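Local coordinates for transcription termination factor NusA (Planctomyces limnophilus, PDB 4MTN), which probably takes part in both transcription termination and antitermination, binding the core RNA polymerase and nascent RNA, at residues 260-265 / 300-305. Numbering follows the deposited sequence.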
loop_
_atom_site.group_PDB
_atom_site.type_symbol
_atom_site.label_atom_id
_atom_site.label_comp_id
_atom_site.label_asym_id
_atom_site.label_seq_id
_atom_site.Cartn_x
_atom_site.Cartn_y
_atom_site.Cartn_z
ATOM N N ASN A 260 -4.076 13.597 -20.344
ATOM C CA ASN A 260 -5.180 13.706 -19.396
ATOM C C ASN A 260 -4.688 13.796 -17.956
ATOM O O ASN A 260 -5.239 14.540 -17.146
ATOM C CB ASN A 260 -6.129 12.514 -19.542
ATOM C CG ASN A 260 -6.935 12.562 -20.824
ATOM O OD1 ASN A 260 -6.728 13.432 -21.670
ATOM N ND2 ASN A 260 -7.861 11.623 -20.975
ATOM N N ALA A 261 -3.647 13.030 -17.645
ATOM C CA ALA A 261 -3.087 13.002 -16.300
ATOM C C ALA A 261 -2.205 14.222 -16.043
ATOM O O ALA A 261 -1.938 14.574 -14.894
ATOM C CB ALA A 261 -2.296 11.719 -16.084
HETATM N N MSE A 262 -1.761 14.866 -17.118
HETATM C CA MSE A 262 -0.887 16.029 -17.011
HETATM C C MSE A 262 -1.671 17.327 -16.842
HETATM O O MSE A 262 -1.082 18.404 -16.743
HETATM C CB MSE A 262 0.022 16.126 -18.238
HETATM C CG MSE A 262 1.154 15.112 -18.254
HETATM SE SE MSE A 262 2.343 15.292 -16.720
HETATM C CE MSE A 262 2.944 17.121 -17.018
ATOM N N GLN A 263 -2.996 17.220 -16.818
ATOM C CA GLN A 263 -3.859 18.374 -16.587
ATOM C C GLN A 263 -3.546 19.003 -15.230
ATOM O O GLN A 263 -3.115 18.304 -14.312
ATOM C CB GLN A 263 -5.333 17.965 -16.664
ATOM C CG GLN A 263 -5.809 17.600 -18.064
ATOM C CD GLN A 263 -5.859 18.794 -18.999
ATOM O OE1 GLN A 263 -6.010 19.935 -18.562
ATOM N NE2 GLN A 263 -5.734 18.536 -20.297
ATOM N N PRO A 264 -3.767 20.322 -15.086
ATOM C CA PRO A 264 -4.324 21.300 -16.036
ATOM C C PRO A 264 -3.419 21.641 -17.222
ATOM O O PRO A 264 -3.909 22.189 -18.210
ATOM C CB PRO A 264 -4.538 22.549 -15.167
ATOM C CG PRO A 264 -4.462 22.073 -13.752
ATOM C CD PRO A 264 -3.500 20.938 -13.777
ATOM N N SER A 265 -2.129 21.334 -17.125
ATOM C CA SER A 265 -1.174 21.714 -18.163
ATOM C C SER A 265 -1.490 21.070 -19.513
ATOM O O SER A 265 -2.031 19.967 -19.576
ATOM C CB SER A 265 0.249 21.347 -17.739
ATOM O OG SER A 265 0.420 19.942 -17.684
ATOM N N ARG A 300 4.585 13.972 -10.556
ATOM C CA ARG A 300 4.751 12.862 -9.623
ATOM C C ARG A 300 3.486 12.015 -9.534
ATOM O O ARG A 300 3.544 10.787 -9.599
ATOM C CB ARG A 300 5.125 13.395 -8.238
ATOM C CG ARG A 300 5.679 12.358 -7.278
ATOM C CD ARG A 300 5.872 12.971 -5.902
ATOM N NE ARG A 300 6.394 14.332 -5.993
ATOM C CZ ARG A 300 6.322 15.228 -5.015
ATOM N NH1 ARG A 300 5.746 14.910 -3.864
ATOM N NH2 ARG A 300 6.823 16.443 -5.187
ATOM N N LEU A 301 2.344 12.680 -9.391
ATOM C CA LEU A 301 1.059 11.994 -9.337
ATOM C C LEU A 301 0.680 11.426 -10.701
ATOM O O LEU A 301 0.105 10.342 -10.795
ATOM C CB LEU A 301 -0.036 12.939 -8.838
ATOM C CG LEU A 301 0.038 13.335 -7.363
ATOM C CD1 LEU A 301 -1.050 14.338 -7.018
ATOM C CD2 LEU A 301 -0.064 12.103 -6.476
ATOM N N ALA A 302 1.007 12.165 -11.756
ATOM C CA ALA A 302 0.718 11.729 -13.116
ATOM C C ALA A 302 1.511 10.475 -13.466
ATOM O O ALA A 302 1.070 9.652 -14.267
ATOM C CB ALA A 302 1.020 12.840 -14.105
ATOM N N SER A 303 2.684 10.337 -12.855
ATOM C CA SER A 303 3.530 9.168 -13.071
ATOM C C SER A 303 2.924 7.926 -12.425
ATOM O O SER A 303 2.862 6.865 -13.047
ATOM C CB SER A 303 4.936 9.417 -12.525
ATOM O OG SER A 303 5.569 10.477 -13.219
ATOM N N LYS A 304 2.482 8.063 -11.177
ATOM C CA LYS A 304 1.819 6.972 -10.471
ATOM C C LYS A 304 0.556 6.526 -11.199
ATOM O O LYS A 304 0.287 5.332 -11.324
ATOM C CB LYS A 304 1.459 7.383 -9.041
ATOM C CG LYS A 304 2.602 7.365 -8.046
ATOM C CD LYS A 304 2.064 7.161 -6.634
ATOM C CE LYS A 304 3.080 7.550 -5.575
ATOM N NZ LYS A 304 3.232 9.028 -5.476
ATOM N N LEU A 305 -0.216 7.501 -11.671
ATOM C CA LEU A 305 -1.488 7.232 -12.333
ATOM C C LEU A 305 -1.292 6.465 -13.636
ATOM O O LEU A 305 -2.000 5.495 -13.910
ATOM C CB LEU A 305 -2.229 8.543 -12.606
ATOM C CG LEU A 305 -3.702 8.426 -12.994
ATOM C CD1 LEU A 305 -4.523 7.957 -11.805
ATOM C CD2 LEU A 305 -4.223 9.751 -13.522
#
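A261 and A302 meet methyl to methyl: each CB points at the opposing segment, A261 CB lies 4.0 Å from A302 CB, and the two CA atoms come as near as 5.1 Å. Two methyl side chains let the backbones approach this closely. Three groups of 260-265 meet the A302 methyl. Besides A261 CB, the backbone A261 O approaches A302 CB to 3.5 Å, a van der Waals contact, and the selenium of M262 reaches it at 3.8 Å. In M262, a selenomethionine, chi1 of -75° puts CG beside the backbone N, and the bend at chi2 (-60°) brings SE to A302 CB. One turn further on, L305 sets CG anti to its backbone N (chi1 -166°), and its CD2 branch touches A261 CB at 3.8 Å. A261 CB thus touches methyls from two successive turns. L305 also packs on K209 and A211 of strand 207-214, so helix 297-306 lies against both helix 254-261 and a strand of the NusA-like KH range, consistent with the family's two successive KH domains. A261 O has a weak hydrogen-bond partner in K209 NZ. All four touching residues are buried and their side chains apolar, which implies cohesion by close-range dispersion and exclusion of water.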